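Local coordinates for protein putative adhesin (PDB 5FX8) that is a putative adhesion protein of a yeast cell surface that may mediate cell-cell interaction by binding other proteins, represented by its N-terminal part, at residues T8-R13 with W24-F29; S49-L54 with H127-E132; L54-Y59 with F110-S115. All coordinates share one frame; numbering follows the deposited sequence.

All three contacts fall within the first cohesin-like domain. Contact 1, between neighbouring strands, comes first along the chain; contact 2 then spans a long part of the domain and encloses contact 3, with which it shares L54. Their centres lie about 11 to 12 Å apart. Contacts 1 and 3 belong to one sheet, where strand 25-31 runs between strands 4-11 and 101-114. In contact 2 the second sheet, through strand 126-132, covers that first sheet: F129 and F131 pack on V9, V27 and L54. Together they describe one hydrophobic core of the putative adhesin, which contacts 2 and 3 close with segments far apart in sequence.

Contact 1: residues T8-R13 with W24-F29; sequences TVVSER and WFVVSF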
loop_
_atom_site.group_PDB
_atom_site.type_symbol
_atom_site.label_atom_id
_atom_site.label_comp_id
_atom_site.label_asym_id
_atom_site.label_seq_id
_atom_site.Cartn_x
_atom_site.Cartn_y
_atom_site.Cartn_z
ATOM N N THR C 8 46.392 -40.746 -35.637
ATOM C CA THR C 8 45.122 -40.324 -35.074
ATOM C C THR C 8 45.250 -38.947 -34.445
ATOM O O THR C 8 46.334 -38.529 -34.042
ATOM C CB THR C 8 44.615 -41.324 -34.037
ATOM O OG1 THR C 8 45.509 -41.372 -32.921
ATOM C CG2 THR C 8 44.526 -42.686 -34.660
ATOM N N VAL C 9 44.134 -38.233 -34.396
ATOM C CA VAL C 9 44.068 -36.918 -33.785
ATOM C C VAL C 9 42.817 -36.856 -32.932
ATOM O O VAL C 9 41.714 -37.114 -33.420
ATOM C CB VAL C 9 44.047 -35.798 -34.822
ATOM C CG1 VAL C 9 44.011 -34.496 -34.101
ATOM C CG2 VAL C 9 45.253 -35.880 -35.699
ATOM N N VAL C 10 42.982 -36.535 -31.662
ATOM C CA VAL C 10 41.867 -36.327 -30.757
ATOM C C VAL C 10 42.183 -35.105 -29.915
ATOM O O VAL C 10 43.291 -34.566 -29.951
ATOM C CB VAL C 10 41.589 -37.535 -29.846
ATOM C CG1 VAL C 10 41.395 -38.771 -30.667
ATOM C CG2 VAL C 10 42.712 -37.727 -28.877
ATOM N N SER C 11 41.187 -34.671 -29.160
ATOM C CA SER C 11 41.328 -33.543 -28.257
ATOM C C SER C 11 41.856 -34.049 -26.927
ATOM O O SER C 11 41.337 -35.026 -26.388
ATOM C CB SER C 11 39.985 -32.845 -28.061
ATOM O OG SER C 11 40.037 -31.930 -26.989
ATOM N N GLU C 12 42.890 -33.391 -26.405
ATOM C CA GLU C 12 43.370 -33.751 -25.077
ATOM C C GLU C 12 42.296 -33.502 -24.025
ATOM O O GLU C 12 42.213 -34.231 -23.031
ATOM C CB GLU C 12 44.658 -32.987 -24.759
ATOM C CG GLU C 12 45.260 -33.282 -23.402
ATOM C CD GLU C 12 46.755 -32.914 -23.267
ATOM O OE1 GLU C 12 47.169 -31.779 -23.584
ATOM O OE2 GLU C 12 47.524 -33.790 -22.837
ATOM N N ARG C 13 41.435 -32.511 -24.260
ATOM C CA ARG C 13 40.371 -32.179 -23.317
ATOM C C ARG C 13 39.315 -33.274 -23.257
ATOM O O ARG C 13 39.005 -33.789 -22.182
ATOM C CB ARG C 13 39.754 -30.844 -23.719
ATOM C CG ARG C 13 38.619 -30.381 -22.873
ATOM C CD ARG C 13 38.139 -29.020 -23.335
ATOM N NE ARG C 13 37.558 -29.035 -24.677
ATOM C CZ ARG C 13 36.302 -29.382 -24.955
ATOM N NH1 ARG C 13 35.481 -29.772 -23.991
ATOM N NH2 ARG C 13 35.867 -29.366 -26.211
ATOM N N TRP C 24 44.379 -28.560 -26.975
ATOM C CA TRP C 24 45.529 -29.372 -27.333
ATOM C C TRP C 24 45.035 -30.613 -28.061
ATOM O O TRP C 24 44.160 -31.326 -27.559
ATOM C CB TRP C 24 46.322 -29.800 -26.100
ATOM C CG TRP C 24 47.046 -28.739 -25.369
ATOM C CD1 TRP C 24 46.671 -28.150 -24.202
ATOM C CD2 TRP C 24 48.310 -28.163 -25.716
ATOM N NE1 TRP C 24 47.601 -27.219 -23.815
ATOM C CE2 TRP C 24 48.621 -27.214 -24.726
ATOM C CE3 TRP C 24 49.195 -28.337 -26.781
ATOM C CZ2 TRP C 24 49.777 -26.452 -24.771
ATOM C CZ3 TRP C 24 50.336 -27.578 -26.826
ATOM C CH2 TRP C 24 50.619 -26.652 -25.834
ATOM N N PHE C 25 45.604 -30.867 -29.242
ATOM C CA PHE C 25 45.301 -32.029 -30.062
ATOM C C PHE C 25 46.418 -33.050 -29.935
ATOM O O PHE C 25 47.556 -32.781 -30.325
ATOM C CB PHE C 25 45.136 -31.627 -31.517
ATOM C CG PHE C 25 43.946 -30.776 -31.768
ATOM C CD1 PHE C 25 43.988 -29.415 -31.533
ATOM C CD2 PHE C 25 42.770 -31.339 -32.243
ATOM C CE1 PHE C 25 42.876 -28.636 -31.770
ATOM C CE2 PHE C 25 41.661 -30.551 -32.482
ATOM C CZ PHE C 25 41.716 -29.200 -32.248
ATOM N N VAL C 26 46.085 -34.216 -29.396
ATOM C CA VAL C 26 47.008 -35.338 -29.292
ATOM C C VAL C 26 47.167 -35.944 -30.681
ATOM O O VAL C 26 46.254 -36.607 -31.177
ATOM C CB VAL C 26 46.473 -36.369 -28.298
ATOM C CG1 VAL C 26 47.409 -37.527 -28.148
ATOM C CG2 VAL C 26 46.247 -35.708 -26.992
ATOM N N VAL C 27 48.306 -35.713 -31.322
ATOM C CA VAL C 27 48.603 -36.297 -32.630
ATOM C C VAL C 27 49.451 -37.545 -32.411
ATOM O O VAL C 27 50.632 -37.435 -32.087
ATOM C CB VAL C 27 49.329 -35.305 -33.541
ATOM C CG1 VAL C 27 49.620 -35.948 -34.854
ATOM C CG2 VAL C 27 48.495 -34.105 -33.757
ATOM N N SER C 28 48.876 -38.728 -32.626
ATOM C CA SER C 28 49.487 -40.008 -32.271
ATOM C C SER C 28 49.963 -40.775 -33.500
ATOM O O SER C 28 49.196 -41.008 -34.432
ATOM C CB SER C 28 48.502 -40.874 -31.499
ATOM O OG SER C 28 48.156 -40.252 -30.288
ATOM N N PHE C 29 51.213 -41.212 -33.473
ATOM C CA PHE C 29 51.801 -41.981 -34.567
ATOM C C PHE C 29 51.933 -43.419 -34.095
ATOM O O PHE C 29 52.786 -43.726 -33.269
ATOM C CB PHE C 29 53.149 -41.394 -34.988
ATOM C CG PHE C 29 53.051 -40.005 -35.528
ATOM C CD1 PHE C 29 53.123 -38.910 -34.683
ATOM C CD2 PHE C 29 52.844 -39.788 -36.873
ATOM C CE1 PHE C 29 53.013 -37.630 -35.163
ATOM C CE2 PHE C 29 52.749 -38.513 -37.369
ATOM C CZ PHE C 29 52.833 -37.429 -36.504
HETATM O O HOH W 1 45.477 -39.401 -31.061
#
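E12 runs alongside W24, its carboxylate plane turned 79° from the indole. E12 OE1 approaches the root of the indole obliquely, 3.3 Å from W24 CB. CG of E12 stands anti to its backbone N (chi1 -180°); the extended chain beyond brings OE1 to the foot of the ring. There OE1 forms a salt bridge with R308, while R308 and K113 both make cation-pi contacts with the indole. The F25 ring is met obliquely as well: V9 CG1 sits 3.9 Å from F25 CD2, and the carbonyl of V10 comes in near the same rim atom.

The backbones run antiparallel. T8 with S28 and V10 with V26 are the hydrogen-bonded pairs, V9 with V27 and S11 with F25 the non-hydrogen-bonded ones. S28 N gives T8 O a nearly straight bond of 2.9 Å, whereas the one from V10 N to V26 O is weak. Beyond S11, E12 N bonds W24 O at 2.7 Å.

On the face of T8, V10, V26 and S28, V10 CG2 rests 4.0 Å from V26 CB. A water beside this pair joins three oxygens: it is bonded to T8 OG1 and S28 OG and donates to V26 O at 2.9 Å, giving this carbonyl a second partner.

The other face, with V9, S11, F25 and V27, looks into the sandwich core, where V9 meets F129 and F131 of strand 126-132 and F25 touches A19 of strand 18-19. On its far side strand 25-31 is paired with strand 101-114, F25 bonding to L112 and V27 to F110.

Contact 2: residues S49-L54 with H127-E132; sequences SIPNEL and HTFDFE
P51 sets its CD over one face of the F131 ring, where the loop connecting strands 45-49 and 54-55 meets strand 126-132 of the facing sheet in the domain's beta sandwich. The loop is shaped by a type I beta turn from P51 to L54, closed by the bond from L54 N to P51 O.

Apolar contacts make up much of the interface. P51 CD makes a CH-pi contact, 3.8 Å from the centroid of F131 and 28° off the ring normal, while I50 CG1 stands at the edge of the same ring. L54 divides its two methyls between the phenylalanines, which it crosses at about a right angle: CD1 goes to F131 CZ at 3.8 Å, CD2 to F129 CE1 at 3.7 Å. F129 also has E53 CG at its edge, near its plane, and CD2 of H127 over one face, toward the rim. Both phenylalanines continue inward onto V9 of strand 4-11, so the loop and the small sheet share one core.

Between the two segments, backbone groups are bonded at the S49 end. S49 N donates to E132 O in a nearly straight bond of 3.0 Å. The return bond uses the side chain: OG of S49, placed between its own N and carbonyl carbon (chi1 65°), accepts from E132 N at 3.1 Å.

The remaining polar contact is a His-carboxylate hydrogen bond, with E53 and H127 reaching tip to tip. H127 NE2 gives its N-H to E53 OE2 at 3.1 Å, meeting the oxygen from above the carboxylate plane, 39° out of it. The same OE2 takes a second hydrogen bond from a water, 2.8 Å away, which in turn accepts from D130 N.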
loop_
_atom_site.group_PDB
_atom_site.type_symbol
_atom_site.label_atom_id
_atom_site.label_comp_id
_atom_site.label_asym_id
_atom_site.label_seq_id
_atom_site.Cartn_x
_atom_site.Cartn_y
_atom_site.Cartn_z
ATOM N N SER C 49 54.561 -35.484 -42.992
ATOM C CA SER C 49 54.276 -34.064 -43.018
ATOM C C SER C 49 53.126 -33.779 -42.071
ATOM O O SER C 49 52.203 -34.579 -41.939
ATOM C CB SER C 49 53.936 -33.609 -44.425
ATOM O OG SER C 49 52.736 -34.213 -44.840
ATOM N N ILE C 50 53.227 -32.671 -41.361
ATOM C CA ILE C 50 52.182 -32.207 -40.458
ATOM C C ILE C 50 51.442 -31.082 -41.171
ATOM O O ILE C 50 52.092 -30.177 -41.701
ATOM C CB ILE C 50 52.771 -31.722 -39.116
ATOM C CG1 ILE C 50 52.967 -32.873 -38.127
ATOM C CG2 ILE C 50 51.879 -30.678 -38.469
ATOM C CD1 ILE C 50 54.015 -33.840 -38.510
ATOM N N PRO C 51 50.115 -31.117 -41.241
ATOM C CA PRO C 51 49.382 -30.044 -41.922
ATOM C C PRO C 51 49.598 -28.699 -41.257
ATOM O O PRO C 51 49.715 -28.602 -40.043
ATOM C CB PRO C 51 47.922 -30.491 -41.809
ATOM C CG PRO C 51 47.899 -31.454 -40.707
ATOM C CD PRO C 51 49.211 -32.149 -40.720
ATOM N N ASN C 52 49.630 -27.646 -42.070
ATOM C CA ASN C 52 49.977 -26.321 -41.560
ATOM C C ASN C 52 49.054 -25.839 -40.449
ATOM O O ASN C 52 49.430 -24.930 -39.710
ATOM C CB ASN C 52 49.973 -25.313 -42.698
ATOM C CG ASN C 52 50.891 -25.721 -43.808
ATOM O OD1 ASN C 52 51.936 -26.311 -43.552
ATOM N ND2 ASN C 52 50.508 -25.440 -45.050
ATOM N N GLU C 53 47.859 -26.411 -40.311
ATOM C CA GLU C 53 46.950 -25.914 -39.297
ATOM C C GLU C 53 47.379 -26.339 -37.900
ATOM O O GLU C 53 46.955 -25.710 -36.925
ATOM C CB GLU C 53 45.515 -26.370 -39.592
ATOM C CG GLU C 53 45.355 -27.838 -39.878
ATOM C CD GLU C 53 45.425 -28.154 -41.337
ATOM O OE1 GLU C 53 46.204 -27.506 -42.059
ATOM O OE2 GLU C 53 44.677 -29.044 -41.768
ATOM N N LEU C 54 48.220 -27.374 -37.791
ATOM C CA LEU C 54 48.796 -27.821 -36.528
ATOM C C LEU C 54 50.154 -27.177 -36.290
ATOM O O LEU C 54 50.901 -26.897 -37.221
ATOM C CB LEU C 54 48.929 -29.336 -36.505
ATOM C CG LEU C 54 47.613 -30.080 -36.680
ATOM C CD1 LEU C 54 47.839 -31.534 -36.644
ATOM C CD2 LEU C 54 46.659 -29.699 -35.606
ATOM N N HIS C 127 36.547 -31.241 -39.501
ATOM C CA HIS C 127 37.783 -30.868 -40.169
ATOM C C HIS C 127 38.682 -32.084 -40.212
ATOM O O HIS C 127 38.834 -32.767 -39.198
ATOM C CB HIS C 127 38.479 -29.745 -39.425
ATOM C CG HIS C 127 39.760 -29.313 -40.049
ATOM N ND1 HIS C 127 39.805 -28.501 -41.159
ATOM C CD2 HIS C 127 41.045 -29.561 -39.709
ATOM C CE1 HIS C 127 41.062 -28.262 -41.477
ATOM N NE2 HIS C 127 41.836 -28.899 -40.615
ATOM N N THR C 128 39.268 -32.366 -41.367
ATOM C CA THR C 128 40.193 -33.482 -41.503
ATOM C C THR C 128 41.607 -32.952 -41.638
ATOM O O THR C 128 41.832 -31.919 -42.272
ATOM C CB THR C 128 39.876 -34.341 -42.712
ATOM O OG1 THR C 128 40.426 -33.702 -43.868
ATOM C CG2 THR C 128 38.380 -34.509 -42.870
ATOM N N PHE C 129 42.552 -33.654 -41.027
ATOM C CA PHE C 129 43.961 -33.286 -41.085
ATOM C C PHE C 129 44.655 -34.266 -42.006
ATOM O O PHE C 129 44.486 -35.475 -41.857
ATOM C CB PHE C 129 44.625 -33.338 -39.709
ATOM C CG PHE C 129 43.940 -32.549 -38.645
ATOM C CD1 PHE C 129 44.183 -31.200 -38.508
ATOM C CD2 PHE C 129 43.107 -33.165 -37.747
ATOM C CE1 PHE C 129 43.591 -30.490 -37.523
ATOM C CE2 PHE C 129 42.514 -32.454 -36.761
ATOM C CZ PHE C 129 42.756 -31.119 -36.646
ATOM N N ASP C 130 45.421 -33.755 -42.956
ATOM C CA ASP C 130 46.108 -34.596 -43.931
ATOM C C ASP C 130 47.576 -34.753 -43.541
ATOM O O ASP C 130 48.346 -33.793 -43.596
ATOM C CB ASP C 130 45.978 -34.003 -45.330
ATOM C CG ASP C 130 44.570 -34.050 -45.849
ATOM O OD1 ASP C 130 43.810 -34.929 -45.404
ATOM O OD2 ASP C 130 44.220 -33.205 -46.699
ATOM N N PHE C 131 47.965 -35.961 -43.157
ATOM C CA PHE C 131 49.370 -36.313 -42.957
ATOM C C PHE C 131 49.854 -37.129 -44.159
ATOM O O PHE C 131 49.269 -38.166 -44.492
ATOM C CB PHE C 131 49.559 -37.094 -41.655
ATOM C CG PHE C 131 49.087 -36.355 -40.437
ATOM C CD1 PHE C 131 47.779 -36.473 -40.007
ATOM C CD2 PHE C 131 49.940 -35.531 -39.735
ATOM C CE1 PHE C 131 47.336 -35.795 -38.921
ATOM C CE2 PHE C 131 49.498 -34.853 -38.641
ATOM C CZ PHE C 131 48.188 -34.982 -38.237
ATOM N N GLU C 132 50.906 -36.656 -44.816
ATOM C CA GLU C 132 51.463 -37.325 -45.984
ATOM C C GLU C 132 52.723 -38.091 -45.605
ATOM O O GLU C 132 53.650 -37.528 -45.015
ATOM C CB GLU C 132 51.750 -36.323 -47.097
ATOM C CG GLU C 132 50.479 -35.760 -47.706
ATOM C CD GLU C 132 50.630 -35.367 -49.158
ATOM O OE1 GLU C 132 51.708 -35.621 -49.739
ATOM O OE2 GLU C 132 49.669 -34.798 -49.721
HETATM O O HOH W 2 44.812 -30.959 -43.769
#

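Contact 3: residues L54-Y59 with F110-S115; sequences LEFVQY and FTLKLS
The backbones of L54-Y59 and F110-S115 pair only briefly before diverging, and the direction from CA of L54 to CA of V57 lies 105° from that of F110 to S115. L54 and L114 form an antiparallel non-hydrogen-bonded pair, and E55 with K113 a hydrogen-bonded one. E55 N donates to K113 O at 3.0 Å, and K113 N returns a bond of 3.2 Å to E55 O.

Beyond E55, F56 carries the contact. Its ring has the CD2 methyl of L112 over the centre of one face, 3.6 Å from the centroid and only 9° off the normal, a CH-pi contact. The ring also turns its edge to the face of F110 in a T-shaped stack, the planes 73° apart; F56 CE1 comes to 3.8 Å from F110 CD1. L112 serves both neighbours: CD2 covers F56, while its other methyl, CD1, lies 3.6 Å from L54 CB.

Next to the E55-K113 pair, V57 CG2 rests 3.5 Å from K113 CG. The carboxyl end of E55 lies against S115, its CD 3.6 Å from S115 CB. S115 is the N-cap of helix 116-120, its OG hydrogen-bonded to F118 N.

Strand 101-114 is held on its other side by strand 25-31, where V27 touches L54 and L112 and F25 touches L114. F129 of strand 126-132, in the opposing sheet, packs on L114, and beyond the pair V57 bonds to S307 of a later loop.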
loop_
_atom_site.group_PDB
_atom_site.type_symbol
_atom_site.label_atom_id
_atom_site.label_comp_id
_atom_site.label_asym_id
_atom_site.label_seq_id
_atom_site.Cartn_x
_atom_site.Cartn_y
_atom_site.Cartn_z
ATOM N N LEU C 54 48.220 -27.374 -37.791
ATOM C CA LEU C 54 48.796 -27.821 -36.528
ATOM C C LEU C 54 50.154 -27.177 -36.290
ATOM O O LEU C 54 50.901 -26.897 -37.221
ATOM C CB LEU C 54 48.929 -29.336 -36.505
ATOM C CG LEU C 54 47.613 -30.080 -36.680
ATOM C CD1 LEU C 54 47.839 -31.534 -36.644
ATOM C CD2 LEU C 54 46.659 -29.699 -35.606
ATOM N N GLU C 55 50.454 -26.914 -35.028
ATOM C CA GLU C 55 51.691 -26.249 -34.662
ATOM C C GLU C 55 52.215 -26.825 -33.361
ATOM O O GLU C 55 51.447 -27.243 -32.498
ATOM C CB GLU C 55 51.492 -24.743 -34.525
ATOM C CG GLU C 55 51.242 -24.058 -35.853
ATOM C CD GLU C 55 51.305 -22.557 -35.767
ATOM O OE1 GLU C 55 51.023 -22.014 -34.679
ATOM O OE2 GLU C 55 51.647 -21.924 -36.788
ATOM N N PHE C 56 53.533 -26.881 -33.249
ATOM C CA PHE C 56 54.176 -27.175 -31.979
ATOM C C PHE C 56 54.196 -25.908 -31.163
ATOM O O PHE C 56 54.298 -24.823 -31.727
ATOM C CB PHE C 56 55.602 -27.659 -32.184
ATOM C CG PHE C 56 55.699 -29.080 -32.573
ATOM C CD1 PHE C 56 55.772 -30.056 -31.618
ATOM C CD2 PHE C 56 55.718 -29.439 -33.885
ATOM C CE1 PHE C 56 55.866 -31.352 -31.955
ATOM C CE2 PHE C 56 55.798 -30.738 -34.230
ATOM C CZ PHE C 56 55.876 -31.704 -33.251
ATOM N N VAL C 57 54.073 -26.037 -29.843
ATOM C CA VAL C 57 54.066 -24.882 -28.950
ATOM C C VAL C 57 55.301 -24.936 -28.067
ATOM O O VAL C 57 55.513 -25.904 -27.332
ATOM C CB VAL C 57 52.793 -24.814 -28.101
ATOM C CG1 VAL C 57 52.826 -23.573 -27.199
ATOM C CG2 VAL C 57 51.581 -24.816 -28.982
ATOM N N GLN C 58 56.080 -23.880 -28.090
ATOM C CA GLN C 58 57.389 -23.881 -27.472
ATOM C C GLN C 58 57.346 -23.152 -26.136
ATOM O O GLN C 58 57.001 -21.973 -26.081
ATOM C CB GLN C 58 58.397 -23.246 -28.425
ATOM C CG GLN C 58 58.744 -24.150 -29.582
ATOM C CD GLN C 58 59.132 -23.400 -30.822
ATOM O OE1 GLN C 58 60.258 -23.523 -31.321
ATOM N NE2 GLN C 58 58.192 -22.613 -31.346
ATOM N N TYR C 59 57.690 -23.850 -25.064
ATOM C CA TYR C 59 58.001 -23.177 -23.810
ATOM C C TYR C 59 59.046 -23.989 -23.043
ATOM O O TYR C 59 58.829 -25.162 -22.734
ATOM C CB TYR C 59 56.750 -22.941 -22.940
ATOM C CG TYR C 59 57.072 -22.020 -21.788
ATOM C CD1 TYR C 59 57.195 -20.655 -21.986
ATOM C CD2 TYR C 59 57.328 -22.516 -20.525
ATOM C CE1 TYR C 59 57.524 -19.807 -20.945
ATOM C CE2 TYR C 59 57.662 -21.673 -19.479
ATOM C CZ TYR C 59 57.755 -20.317 -19.703
ATOM O OH TYR C 59 58.084 -19.455 -18.691
ATOM N N PHE C 110 52.471 -36.297 -29.955
ATOM C CA PHE C 110 52.762 -34.945 -29.537
ATOM C C PHE C 110 51.449 -34.191 -29.385
ATOM O O PHE C 110 50.449 -34.533 -30.018
ATOM C CB PHE C 110 53.634 -34.223 -30.538
ATOM C CG PHE C 110 54.964 -34.843 -30.745
ATOM C CD1 PHE C 110 56.025 -34.532 -29.912
ATOM C CD2 PHE C 110 55.179 -35.709 -31.802
ATOM C CE1 PHE C 110 57.284 -35.081 -30.130
ATOM C CE2 PHE C 110 56.427 -36.265 -32.021
ATOM C CZ PHE C 110 57.477 -35.955 -31.183
ATOM N N THR C 111 51.455 -33.163 -28.533
ATOM C CA THR C 111 50.296 -32.304 -28.349
ATOM C C THR C 111 50.525 -31.019 -29.134
ATOM O O THR C 111 51.488 -30.291 -28.892
ATOM C CB THR C 111 50.012 -32.006 -26.872
ATOM O OG1 THR C 111 51.091 -31.265 -26.300
ATOM C CG2 THR C 111 49.821 -33.268 -26.088
ATOM N N LEU C 112 49.630 -30.742 -30.064
ATOM C CA LEU C 112 49.723 -29.568 -30.910
ATOM C C LEU C 112 48.513 -28.676 -30.671
ATOM O O LEU C 112 47.478 -29.116 -30.171
ATOM C CB LEU C 112 49.802 -29.965 -32.390
ATOM C CG LEU C 112 50.867 -31.003 -32.712
ATOM C CD1 LEU C 112 50.876 -31.346 -34.174
ATOM C CD2 LEU C 112 52.191 -30.450 -32.344
ATOM N N LYS C 113 48.660 -27.411 -31.026
ATOM C CA LYS C 113 47.573 -26.449 -31.048
ATOM C C LYS C 113 47.245 -26.085 -32.489
ATOM O O LYS C 113 48.078 -26.207 -33.388
ATOM C CB LYS C 113 47.945 -25.183 -30.282
ATOM C CG LYS C 113 48.100 -25.347 -28.794
ATOM C CD LYS C 113 46.810 -25.797 -28.126
ATOM C CE LYS C 113 46.720 -25.300 -26.687
ATOM N NZ LYS C 113 46.659 -23.796 -26.618
ATOM N N LEU C 114 46.024 -25.619 -32.711
ATOM C CA LEU C 114 45.676 -25.094 -34.018
ATOM C C LEU C 114 46.295 -23.718 -34.199
ATOM O O LEU C 114 46.352 -22.929 -33.262
ATOM C CB LEU C 114 44.163 -25.023 -34.177
ATOM C CG LEU C 114 43.458 -26.360 -34.416
ATOM C CD1 LEU C 114 41.987 -26.198 -34.205
ATOM C CD2 LEU C 114 43.726 -26.851 -35.818
ATOM N N SER C 115 46.767 -23.430 -35.406
ATOM C CA SER C 115 47.364 -22.126 -35.675
ATOM C C SER C 115 46.336 -20.997 -35.605
ATOM O O SER C 115 45.144 -21.188 -35.841
ATOM C CB SER C 115 48.016 -22.112 -37.053
ATOM O OG SER C 115 47.054 -22.294 -38.071
#